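PDB 2IBP: citrate synthase from Pyrobaculum aerophilum, which probably catalyses the condensation of oxaloacetate with acetyl-CoA and water to give citrate and free CoA in the tricarboxylic acid cycle. Local coordinates for residues Gly137-Glu142 / His378-Trp383; Ala185-Met190 / Arg202-Tyr207; Arg258-Ile263 / Ser324-Glu329. All coordinates share one frame; numbering follows the deposited sequence.

Interaction 1 of 3, residues Gly137-Glu142 / His378-Trp383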
loop_
_atom_site.group_PDB
_atom_site.type_symbol
_atom_site.label_atom_id
_atom_site.label_comp_id
_atom_site.label_asym_id
_atom_site.label_seq_id
_atom_site.Cartn_x
_atom_site.Cartn_y
_atom_site.Cartn_z
ATOM N N GLY A 137 5.775 19.667 7.442
ATOM C CA GLY A 137 5.345 19.208 8.748
ATOM C C GLY A 137 4.201 19.963 9.385
ATOM O O GLY A 137 4.004 19.885 10.610
ATOM N N ARG A 138 3.404 20.642 8.566
ATOM C CA ARG A 138 2.299 21.424 9.087
ATOM C C ARG A 138 0.984 20.658 8.980
ATOM O O ARG A 138 0.536 20.371 7.876
ATOM C CB ARG A 138 2.167 22.754 8.356
ATOM C CG ARG A 138 1.103 23.652 8.955
ATOM C CD ARG A 138 1.061 25.019 8.306
ATOM N NE ARG A 138 0.657 24.998 6.902
ATOM C CZ ARG A 138 1.477 25.125 5.861
ATOM N NH1 ARG A 138 2.778 25.326 6.038
ATOM N NH2 ARG A 138 0.988 25.097 4.629
ATOM N N TYR A 139 0.361 20.392 10.121
ATOM C CA TYR A 139 -0.937 19.740 10.146
ATOM C C TYR A 139 -1.748 20.317 11.298
ATOM O O TYR A 139 -1.822 19.748 12.384
ATOM C CB TYR A 139 -0.789 18.226 10.257
ATOM C CG TYR A 139 -2.088 17.489 10.077
ATOM C CD1 TYR A 139 -2.720 17.457 8.837
ATOM C CD2 TYR A 139 -2.642 16.759 11.116
ATOM C CE1 TYR A 139 -3.909 16.749 8.665
ATOM C CE2 TYR A 139 -3.828 16.068 10.952
ATOM C CZ TYR A 139 -4.430 16.043 9.723
ATOM O OH TYR A 139 -5.615 15.356 9.580
ATOM N N LYS A 140 -2.357 21.460 11.019
ATOM C CA LYS A 140 -3.166 22.178 11.982
ATOM C C LYS A 140 -4.604 22.282 11.467
ATOM O O LYS A 140 -5.012 21.518 10.596
ATOM C CB LYS A 140 -2.544 23.559 12.213
ATOM C CG LYS A 140 -1.115 23.540 12.770
ATOM C CD LYS A 140 -1.075 23.367 14.290
ATOM C CE LYS A 140 -1.260 21.933 14.755
ATOM N NZ LYS A 140 -0.089 21.081 14.411
ATOM N N ALA A 141 -5.376 23.224 11.998
ATOM C CA ALA A 141 -6.790 23.355 11.640
ATOM C C ALA A 141 -7.065 23.383 10.138
ATOM O O ALA A 141 -7.927 22.654 9.649
ATOM C CB ALA A 141 -7.388 24.595 12.297
ATOM N N GLU A 142 -6.369 24.258 9.417
ATOM C CA GLU A 142 -6.587 24.398 7.986
ATOM C C GLU A 142 -6.338 23.088 7.255
ATOM O O GLU A 142 -7.074 22.742 6.333
ATOM C CB GLU A 142 -5.689 25.474 7.377
ATOM C CG GLU A 142 -6.100 26.906 7.686
ATOM C CD GLU A 142 -5.300 27.925 6.885
ATOM O OE1 GLU A 142 -5.030 27.674 5.685
ATOM O OE2 GLU A 142 -4.973 28.995 7.444
ATOM N N HIS A 378 -9.814 5.976 9.494
ATOM C CA HIS A 378 -8.683 5.381 10.204
ATOM C C HIS A 378 -7.406 6.169 9.978
ATOM O O HIS A 378 -6.666 6.398 10.912
ATOM C CB HIS A 378 -8.482 3.929 9.813
ATOM C CG HIS A 378 -9.301 2.971 10.612
ATOM N ND1 HIS A 378 -8.906 2.504 11.848
ATOM C CD2 HIS A 378 -10.467 2.341 10.330
ATOM C CE1 HIS A 378 -9.808 1.659 12.307
ATOM N NE2 HIS A 378 -10.775 1.555 11.413
ATOM N N VAL A 379 -7.195 6.622 8.747
ATOM C CA VAL A 379 -6.023 7.446 8.430
ATOM C C VAL A 379 -6.053 8.744 9.230
ATOM O O VAL A 379 -5.082 9.094 9.909
ATOM C CB VAL A 379 -5.908 7.754 6.940
ATOM C CG1 VAL A 379 -4.883 8.883 6.697
ATOM C CG2 VAL A 379 -5.523 6.470 6.196
ATOM N N LEU A 380 -7.182 9.443 9.180
ATOM C CA LEU A 380 -7.304 10.701 9.901
ATOM C C LEU A 380 -7.098 10.496 11.391
ATOM O O LEU A 380 -6.463 11.323 12.051
ATOM C CB LEU A 380 -8.632 11.376 9.603
ATOM C CG LEU A 380 -8.790 11.749 8.128
ATOM C CD1 LEU A 380 -10.162 12.328 7.862
ATOM C CD2 LEU A 380 -7.712 12.691 7.638
ATOM N N GLU A 381 -7.612 9.398 11.922
ATOM C CA GLU A 381 -7.417 9.091 13.322
ATOM C C GLU A 381 -5.934 8.901 13.644
ATOM O O GLU A 381 -5.424 9.454 14.609
ATOM C CB GLU A 381 -8.203 7.847 13.712
ATOM C CG GLU A 381 -8.090 7.492 15.166
ATOM C CD GLU A 381 -8.969 6.333 15.528
ATOM O OE1 GLU A 381 -8.704 5.220 15.022
ATOM O OE2 GLU A 381 -9.914 6.537 16.330
ATOM N N TYR A 382 -5.231 8.148 12.803
ATOM C CA TYR A 382 -3.811 7.907 13.018
ATOM C C TYR A 382 -3.036 9.215 12.979
ATOM O O TYR A 382 -2.092 9.407 13.743
ATOM C CB TYR A 382 -3.258 6.935 11.978
ATOM C CG TYR A 382 -1.914 6.392 12.366
ATOM C CD1 TYR A 382 -1.804 5.524 13.442
ATOM C CD2 TYR A 382 -0.760 6.739 11.668
ATOM C CE1 TYR A 382 -0.582 5.032 13.836
ATOM C CE2 TYR A 382 0.479 6.220 12.036
ATOM C CZ TYR A 382 0.556 5.386 13.144
ATOM O OH TYR A 382 1.764 4.883 13.567
ATOM N N TRP A 383 -3.406 10.078 12.041
ATOM C CA TRP A 383 -2.757 11.374 11.894
ATOM C C TRP A 383 -2.920 12.303 13.095
ATOM O O TRP A 383 -2.274 13.360 13.151
ATOM C CB TRP A 383 -3.210 12.082 10.630
ATOM C CG TRP A 383 -2.610 11.545 9.369
ATOM C CD1 TRP A 383 -1.554 10.679 9.255
ATOM C CD2 TRP A 383 -2.856 12.042 8.048
ATOM N NE1 TRP A 383 -1.211 10.528 7.942
ATOM C CE2 TRP A 383 -1.970 11.369 7.176
ATOM C CE3 TRP A 383 -3.760 12.966 7.513
ATOM C CZ2 TRP A 383 -1.957 11.601 5.803
ATOM C CZ3 TRP A 383 -3.744 13.199 6.152
ATOM C CH2 TRP A 383 -2.848 12.515 5.307
HETATM O O HOH W 1 -6.420 14.071 11.777
#
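Y139 and W383 bring their backbones nearest, with CA of Y139 8.7 Å from CA of W383, a gap spanned by the tyrosine side chain. Its CG lies anti to the backbone N (chi1 -171°), and the phenol projects from the turn toward W383. The indole of W383 meets it as an offset T-shaped pair, its edge directed at the face of the phenol. The six-membered rings lie 5.5 Å apart between centroids, with planes at 75°. CE3 is the indole atom that makes the approach, 3.8 Å from CZ of Y139, and the phenol oxygen in turn lies near the plane of the indole at its edge. V379 CG1, one turn back from W383, sits over the centre of one indole face, and the indole NE1 is hydrogen-bonded to the carbonyl of A227 in helix 218-227. The motif around Y139 is a tight helix-to-helix turn of this largely helical fold. Helix 125-135 closes in a Schellman motif with G137 at C-prime, and K140 is the N-cap of helix 141-169. L134 and A147, one from each of these helices, both touch the tyrosine side chain. The hydroxyl carries the polar part of the contact. Y139 OH donates to a water at 2.7 Å, lying in the plane of the ring, and this water donates to L380 O at 2.8 Å, so a solvent molecule links the phenol to the backbone of helix 363-382. L380 also offers its CD2, 3.9 Å from Y139 OH, and its side chain touches A147, Y148 and A151 of helix 141-169 as well.

Interaction 2 of 3, residues Ala185-Met190 / Arg202-Tyr207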
loop_
_atom_site.group_PDB
_atom_site.type_symbol
_atom_site.label_atom_id
_atom_site.label_comp_id
_atom_site.label_asym_id
_atom_site.label_seq_id
_atom_site.Cartn_x
_atom_site.Cartn_y
_atom_site.Cartn_z
ATOM N N ALA A 185 -28.427 4.528 -4.673
ATOM C CA ALA A 185 -29.260 4.546 -5.881
ATOM C C ALA A 185 -28.491 5.038 -7.088
ATOM O O ALA A 185 -28.588 4.491 -8.191
ATOM C CB ALA A 185 -30.508 5.408 -5.680
ATOM N N ASN A 186 -27.704 6.080 -6.889
ATOM C CA ASN A 186 -26.956 6.623 -7.974
ATOM C C ASN A 186 -25.952 5.603 -8.511
ATOM O O ASN A 186 -25.701 5.542 -9.713
ATOM C CB ASN A 186 -26.215 7.863 -7.554
ATOM C CG ASN A 186 -25.458 8.458 -8.686
ATOM O OD1 ASN A 186 -26.054 8.904 -9.667
ATOM N ND2 ASN A 186 -24.117 8.430 -8.600
ATOM N N PHE A 187 -25.356 4.825 -7.616
ATOM C CA PHE A 187 -24.417 3.807 -8.081
ATOM C C PHE A 187 -25.106 2.849 -9.050
ATOM O O PHE A 187 -24.604 2.570 -10.130
ATOM C CB PHE A 187 -23.830 3.028 -6.919
ATOM C CG PHE A 187 -23.053 1.820 -7.350
ATOM C CD1 PHE A 187 -21.893 1.957 -8.083
ATOM C CD2 PHE A 187 -23.522 0.548 -7.061
ATOM C CE1 PHE A 187 -21.193 0.849 -8.511
ATOM C CE2 PHE A 187 -22.802 -0.573 -7.470
ATOM C CZ PHE A 187 -21.646 -0.413 -8.205
ATOM N N LEU A 188 -26.285 2.375 -8.677
ATOM C CA LEU A 188 -27.005 1.452 -9.558
ATOM C C LEU A 188 -27.405 2.123 -10.864
ATOM O O LEU A 188 -27.389 1.512 -11.926
ATOM C CB LEU A 188 -28.218 0.847 -8.862
ATOM C CG LEU A 188 -27.904 -0.103 -7.709
ATOM C CD1 LEU A 188 -29.193 -0.588 -7.057
ATOM C CD2 LEU A 188 -27.023 -1.275 -8.174
ATOM N N TYR A 189 -27.796 3.390 -10.783
ATOM C CA TYR A 189 -28.101 4.160 -11.982
ATOM C C TYR A 189 -26.858 4.269 -12.896
ATOM O O TYR A 189 -26.942 4.066 -14.105
ATOM C CB TYR A 189 -28.609 5.550 -11.572
ATOM C CG TYR A 189 -28.641 6.531 -12.704
ATOM C CD1 TYR A 189 -29.573 6.431 -13.720
ATOM C CD2 TYR A 189 -27.699 7.546 -12.773
ATOM C CE1 TYR A 189 -29.558 7.306 -14.777
ATOM C CE2 TYR A 189 -27.678 8.428 -13.820
ATOM C CZ TYR A 189 -28.610 8.311 -14.824
ATOM O OH TYR A 189 -28.576 9.204 -15.861
ATOM N N MET A 190 -25.696 4.546 -12.307
ATOM C CA MET A 190 -24.478 4.658 -13.095
ATOM C C MET A 190 -24.031 3.319 -13.678
ATOM O O MET A 190 -23.437 3.271 -14.749
ATOM C CB MET A 190 -23.360 5.266 -12.256
ATOM C CG MET A 190 -23.594 6.709 -11.862
ATOM S SD MET A 190 -22.105 7.433 -11.160
ATOM C CE MET A 190 -21.889 6.341 -9.768
ATOM N N ARG A 202 -31.990 -0.084 -1.734
ATOM C CA ARG A 202 -31.886 -0.386 -0.310
ATOM C C ARG A 202 -30.801 -1.421 -0.038
ATOM O O ARG A 202 -30.077 -1.334 0.947
ATOM C CB ARG A 202 -33.223 -0.854 0.272
ATOM C CG ARG A 202 -33.131 -1.170 1.751
ATOM C CD ARG A 202 -34.485 -1.305 2.411
ATOM N NE ARG A 202 -35.239 -2.494 2.032
ATOM C CZ ARG A 202 -35.240 -3.648 2.701
ATOM N NH1 ARG A 202 -34.432 -3.857 3.742
ATOM N NH2 ARG A 202 -36.028 -4.629 2.296
ATOM N N GLY A 203 -30.739 -2.442 -0.880
ATOM C CA GLY A 203 -29.740 -3.479 -0.750
ATOM C C GLY A 203 -28.335 -2.924 -0.831
ATOM O O GLY A 203 -27.489 -3.254 -0.016
ATOM N N ILE A 204 -28.108 -2.053 -1.807
ATOM C CA ILE A 204 -26.786 -1.437 -1.952
ATOM C C ILE A 204 -26.502 -0.557 -0.737
ATOM O O ILE A 204 -25.436 -0.649 -0.124
ATOM C CB ILE A 204 -26.642 -0.650 -3.268
ATOM C CG1 ILE A 204 -26.747 -1.606 -4.466
ATOM C CG2 ILE A 204 -25.297 0.113 -3.305
ATOM C CD1 ILE A 204 -25.677 -2.698 -4.507
ATOM N N ASP A 205 -27.460 0.274 -0.352
ATOM C CA ASP A 205 -27.264 1.154 0.805
ATOM C C ASP A 205 -26.945 0.325 2.054
ATOM O O ASP A 205 -26.021 0.644 2.807
ATOM C CB ASP A 205 -28.519 1.982 1.063
ATOM C CG ASP A 205 -28.259 3.181 1.960
ATOM O OD1 ASP A 205 -27.230 3.852 1.767
ATOM O OD2 ASP A 205 -29.145 3.539 2.762
ATOM N N LEU A 206 -27.718 -0.737 2.270
ATOM C CA LEU A 206 -27.512 -1.601 3.421
ATOM C C LEU A 206 -26.128 -2.225 3.374
ATOM O O LEU A 206 -25.400 -2.223 4.359
ATOM C CB LEU A 206 -28.576 -2.696 3.470
ATOM C CG LEU A 206 -28.514 -3.612 4.681
ATOM C CD1 LEU A 206 -28.633 -2.809 5.988
ATOM C CD2 LEU A 206 -29.643 -4.664 4.553
ATOM N N TYR A 207 -25.757 -2.757 2.215
ATOM C CA TYR A 207 -24.444 -3.371 2.077
ATOM C C TYR A 207 -23.351 -2.357 2.427
ATOM O O TYR A 207 -22.408 -2.667 3.155
ATOM C CB TYR A 207 -24.238 -3.877 0.657
ATOM C CG TYR A 207 -22.881 -4.524 0.478
ATOM C CD1 TYR A 207 -22.712 -5.895 0.643
ATOM C CD2 TYR A 207 -21.760 -3.751 0.230
ATOM C CE1 TYR A 207 -21.465 -6.466 0.527
ATOM C CE2 TYR A 207 -20.523 -4.318 0.128
ATOM C CZ TYR A 207 -20.382 -5.664 0.284
ATOM O OH TYR A 207 -19.132 -6.214 0.189
#
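I204 meets L188 and F187 between two consecutive helices, 183-192 and 198-210, which a short connection joins, and the two halves of the contact differ in closeness. The tight half is the meeting with L188, where the CG1 methylene of I204 is set against the branched end of the leucine. It lies 3.7 Å from L188 CD1 and about as far from CD2, so one carbon is held in the fork of the isopropyl group. The fork is presented because L188 CG lies anti to the carbonyl carbon (chi1 -68°) with the side chain extended beyond it. P196, from the connection, also packs on L188. The looser half belongs to F187: its CD2 stands 4.2 Å from I204 CG2, and the two side chains cross at about a right angle. The ring finds further neighbours in P159 and V162 of helix 141-169 and in I366 and M369 of helix 363-382, so F187 ties the contact to two further helices. Toward solvent the chemistry changes. A185 and R202 direct their CB atoms away from the facing helix, and the guanidinium of R202 forms a salt bridge with D308, a residue of an observed magnesium site. D205 accepts a hydrogen bond from the backbone N of Y62. Across the contact itself, carbon meets carbon only; the attraction is dispersive and without direction, so the pairing depends on complementary shape and burial, leaving polar groups to be satisfied at the margins.

Interaction 3 of 3, residues Arg258-Ile263 / Ser324-Glu329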
loop_
_atom_site.group_PDB
_atom_site.type_symbol
_atom_site.label_atom_id
_atom_site.label_comp_id
_atom_site.label_asym_id
_atom_site.label_seq_id
_atom_site.Cartn_x
_atom_site.Cartn_y
_atom_site.Cartn_z
ATOM N N ARG A 258 -20.927 -19.015 -6.288
ATOM C CA ARG A 258 -20.528 -20.042 -7.245
ATOM C C ARG A 258 -20.783 -21.438 -6.670
ATOM O O ARG A 258 -21.165 -22.337 -7.392
ATOM C CB ARG A 258 -19.051 -19.909 -7.592
ATOM C CG ARG A 258 -18.721 -18.674 -8.387
ATOM C CD ARG A 258 -17.257 -18.671 -8.731
ATOM N NE ARG A 258 -16.873 -17.527 -9.535
ATOM C CZ ARG A 258 -16.951 -17.475 -10.859
ATOM N NH1 ARG A 258 -17.478 -18.483 -11.545
ATOM N NH2 ARG A 258 -16.515 -16.398 -11.501
ATOM N N ASN A 259 -20.516 -21.622 -5.380
ATOM C CA ASN A 259 -20.757 -22.899 -4.725
ATOM C C ASN A 259 -22.226 -23.240 -4.693
ATOM O O ASN A 259 -22.598 -24.401 -4.910
ATOM C CB ASN A 259 -20.209 -22.921 -3.307
ATOM C CG ASN A 259 -18.698 -23.030 -3.264
ATOM O OD1 ASN A 259 -18.046 -23.258 -4.286
ATOM N ND2 ASN A 259 -18.145 -22.973 -2.058
ATOM N N TYR A 260 -23.071 -22.260 -4.370
ATOM C CA TYR A 260 -24.507 -22.515 -4.339
ATOM C C TYR A 260 -24.966 -22.924 -5.734
ATOM O O TYR A 260 -25.793 -23.820 -5.869
ATOM C CB TYR A 260 -25.328 -21.309 -3.847
ATOM C CG TYR A 260 -24.955 -20.806 -2.468
ATOM C CD1 TYR A 260 -24.695 -21.687 -1.426
ATOM C CD2 TYR A 260 -24.983 -19.438 -2.175
ATOM C CE1 TYR A 260 -24.388 -21.223 -0.143
ATOM C CE2 TYR A 260 -24.657 -18.967 -0.903
ATOM C CZ TYR A 260 -24.362 -19.863 0.098
ATOM O OH TYR A 260 -24.018 -19.416 1.354
ATOM N N LEU A 261 -24.431 -22.273 -6.764
ATOM C CA LEU A 261 -24.809 -22.618 -8.136
ATOM C C LEU A 261 -24.424 -24.055 -8.461
ATOM O O LEU A 261 -25.179 -24.774 -9.124
ATOM C CB LEU A 261 -24.173 -21.660 -9.139
ATOM C CG LEU A 261 -24.759 -20.248 -9.125
ATOM C CD1 LEU A 261 -23.872 -19.306 -9.935
ATOM C CD2 LEU A 261 -26.215 -20.227 -9.634
ATOM N N GLU A 262 -23.253 -24.474 -8.004
ATOM C CA GLU A 262 -22.770 -25.838 -8.263
ATOM C C GLU A 262 -23.602 -26.862 -7.498
ATOM O O GLU A 262 -23.992 -27.893 -8.047
ATOM C CB GLU A 262 -21.302 -25.963 -7.873
ATOM C CG GLU A 262 -20.685 -27.316 -8.210
ATOM C CD GLU A 262 -19.203 -27.381 -7.875
ATOM O OE1 GLU A 262 -18.690 -26.441 -7.225
ATOM O OE2 GLU A 262 -18.549 -28.374 -8.265
ATOM N N ILE A 263 -23.931 -26.538 -6.251
ATOM C CA ILE A 263 -24.740 -27.411 -5.398
ATOM C C ILE A 263 -26.091 -27.662 -6.077
ATOM O O ILE A 263 -26.540 -28.811 -6.200
ATOM C CB ILE A 263 -24.902 -26.799 -3.999
ATOM C CG1 ILE A 263 -23.563 -26.852 -3.272
ATOM C CG2 ILE A 263 -25.974 -27.561 -3.181
ATOM C CD1 ILE A 263 -23.520 -26.032 -1.992
ATOM N N SER A 324 -30.233 -20.879 2.445
ATOM C CA SER A 324 -31.102 -21.067 3.611
ATOM C C SER A 324 -31.082 -22.505 4.154
ATOM O O SER A 324 -31.017 -22.725 5.362
ATOM C CB SER A 324 -32.538 -20.681 3.269
ATOM O OG SER A 324 -32.640 -19.287 3.067
ATOM N N ALA A 325 -31.101 -23.471 3.246
ATOM C CA ALA A 325 -31.068 -24.883 3.626
ATOM C C ALA A 325 -29.774 -25.214 4.355
ATOM O O ALA A 325 -29.775 -25.883 5.385
ATOM C CB ALA A 325 -31.231 -25.752 2.392
ATOM N N ILE A 326 -28.670 -24.718 3.813
ATOM C CA ILE A 326 -27.374 -24.927 4.409
ATOM C C ILE A 326 -27.303 -24.243 5.760
ATOM O O ILE A 326 -26.846 -24.826 6.743
ATOM C CB ILE A 326 -26.279 -24.414 3.484
ATOM C CG1 ILE A 326 -26.207 -25.310 2.237
ATOM C CG2 ILE A 326 -24.915 -24.372 4.204
ATOM C CD1 ILE A 326 -25.277 -24.810 1.177
ATOM N N GLU A 327 -27.774 -23.002 5.816
ATOM C CA GLU A 327 -27.770 -22.269 7.071
ATOM C C GLU A 327 -28.514 -23.024 8.171
ATOM O O GLU A 327 -28.013 -23.162 9.279
ATOM C CB GLU A 327 -28.410 -20.886 6.896
ATOM C CG GLU A 327 -28.282 -20.038 8.138
ATOM C CD GLU A 327 -29.522 -19.236 8.435
ATOM O OE1 GLU A 327 -30.638 -19.743 8.192
ATOM O OE2 GLU A 327 -29.388 -18.150 9.027
ATOM N N GLN A 328 -29.713 -23.515 7.860
ATOM C CA GLN A 328 -30.512 -24.246 8.837
ATOM C C GLN A 328 -29.781 -25.472 9.380
ATOM O O GLN A 328 -29.745 -25.701 10.596
ATOM C CB GLN A 328 -31.853 -24.620 8.223
ATOM C CG GLN A 328 -32.717 -23.389 7.948
ATOM C CD GLN A 328 -33.896 -23.665 7.031
ATOM O OE1 GLN A 328 -34.541 -22.734 6.544
ATOM N NE2 GLN A 328 -34.158 -24.940 6.758
ATOM N N GLU A 329 -29.086 -26.175 8.496
ATOM C CA GLU A 329 -28.332 -27.353 8.898
ATOM C C GLU A 329 -27.157 -26.969 9.784
ATOM O O GLU A 329 -26.921 -27.592 10.826
ATOM C CB GLU A 329 -27.877 -28.152 7.677
ATOM C CG GLU A 329 -29.041 -28.765 6.905
ATOM C CD GLU A 329 -29.864 -29.750 7.744
ATOM O OE1 GLU A 329 -29.305 -30.379 8.670
ATOM O OE2 GLU A 329 -31.063 -29.928 7.441
#
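This is an apolar helix-to-helix contact in which I326 of helix 319-332 meets I263 and Y260 of helix 252-263, in what probably corresponds to the small domain of the citrate synthase fold. The nearest CA atoms across the contact, those of Y260 and I326, are 9.5 Å apart, so side-chain tips rather than backbones bridge the helices. I326 does most of the reaching: CG1 is anti to the carbonyl carbon and CD1 continues outward (chi2 173°), which delivers a single methyl to two partners. The first is I263, whose outer torsion is likewise extended, and the two isoleucines meet tip to tip with 3.8 Å between I263 CD1 and I326 CD1. The second is the phenol of Y260. The same I326 methyl lies close to the plane of that ring, at its edge, 3.9 Å from Y260 CE1 and slightly farther from Y260 CD1. More of helix 319-332 surrounds this ring, through L319, I322 and A323, and I351 of helix 349-356 joins them, while I263 packs on I272 of helix 269-276. The hydroxyl of Y260 is hydrogen-bonded to the carbonyl of F347. That residue follows D346, predicted to be an active-site residue, whose side chain is about 8 Å from that of Y260. The contact thus sets the carbon edge of a tyrosine against one isoleucine methyl while the tyrosine's polar end is spent on a backbone carbonyl: packing and hydrogen bonding are divided along one side chain, which ties this helix pair to the chain just after a predicted catalytic position.

Interactions 2 and 3 each join two helices, while interaction 1 sets a turn against W383 and L380, and their chemistry tracks their surroundings. Interaction 2 is the most thoroughly core, with all its touching residues buried, and is purely aliphatic and aromatic. Interactions 1 and 3 each include one partly exposed partner, and only interaction 1 recruits water and an aromatic pair. Interactions 1 and 2, with centres 31 Å apart, are related through helices 141-169 and 363-382, which carry segments of interaction 1 and pack on F187 of interaction 2. Interaction 3 uses other helices, near a predicted active-site residue; it lies across the chain's centre from interaction 1 and follows interaction 2 in sequence.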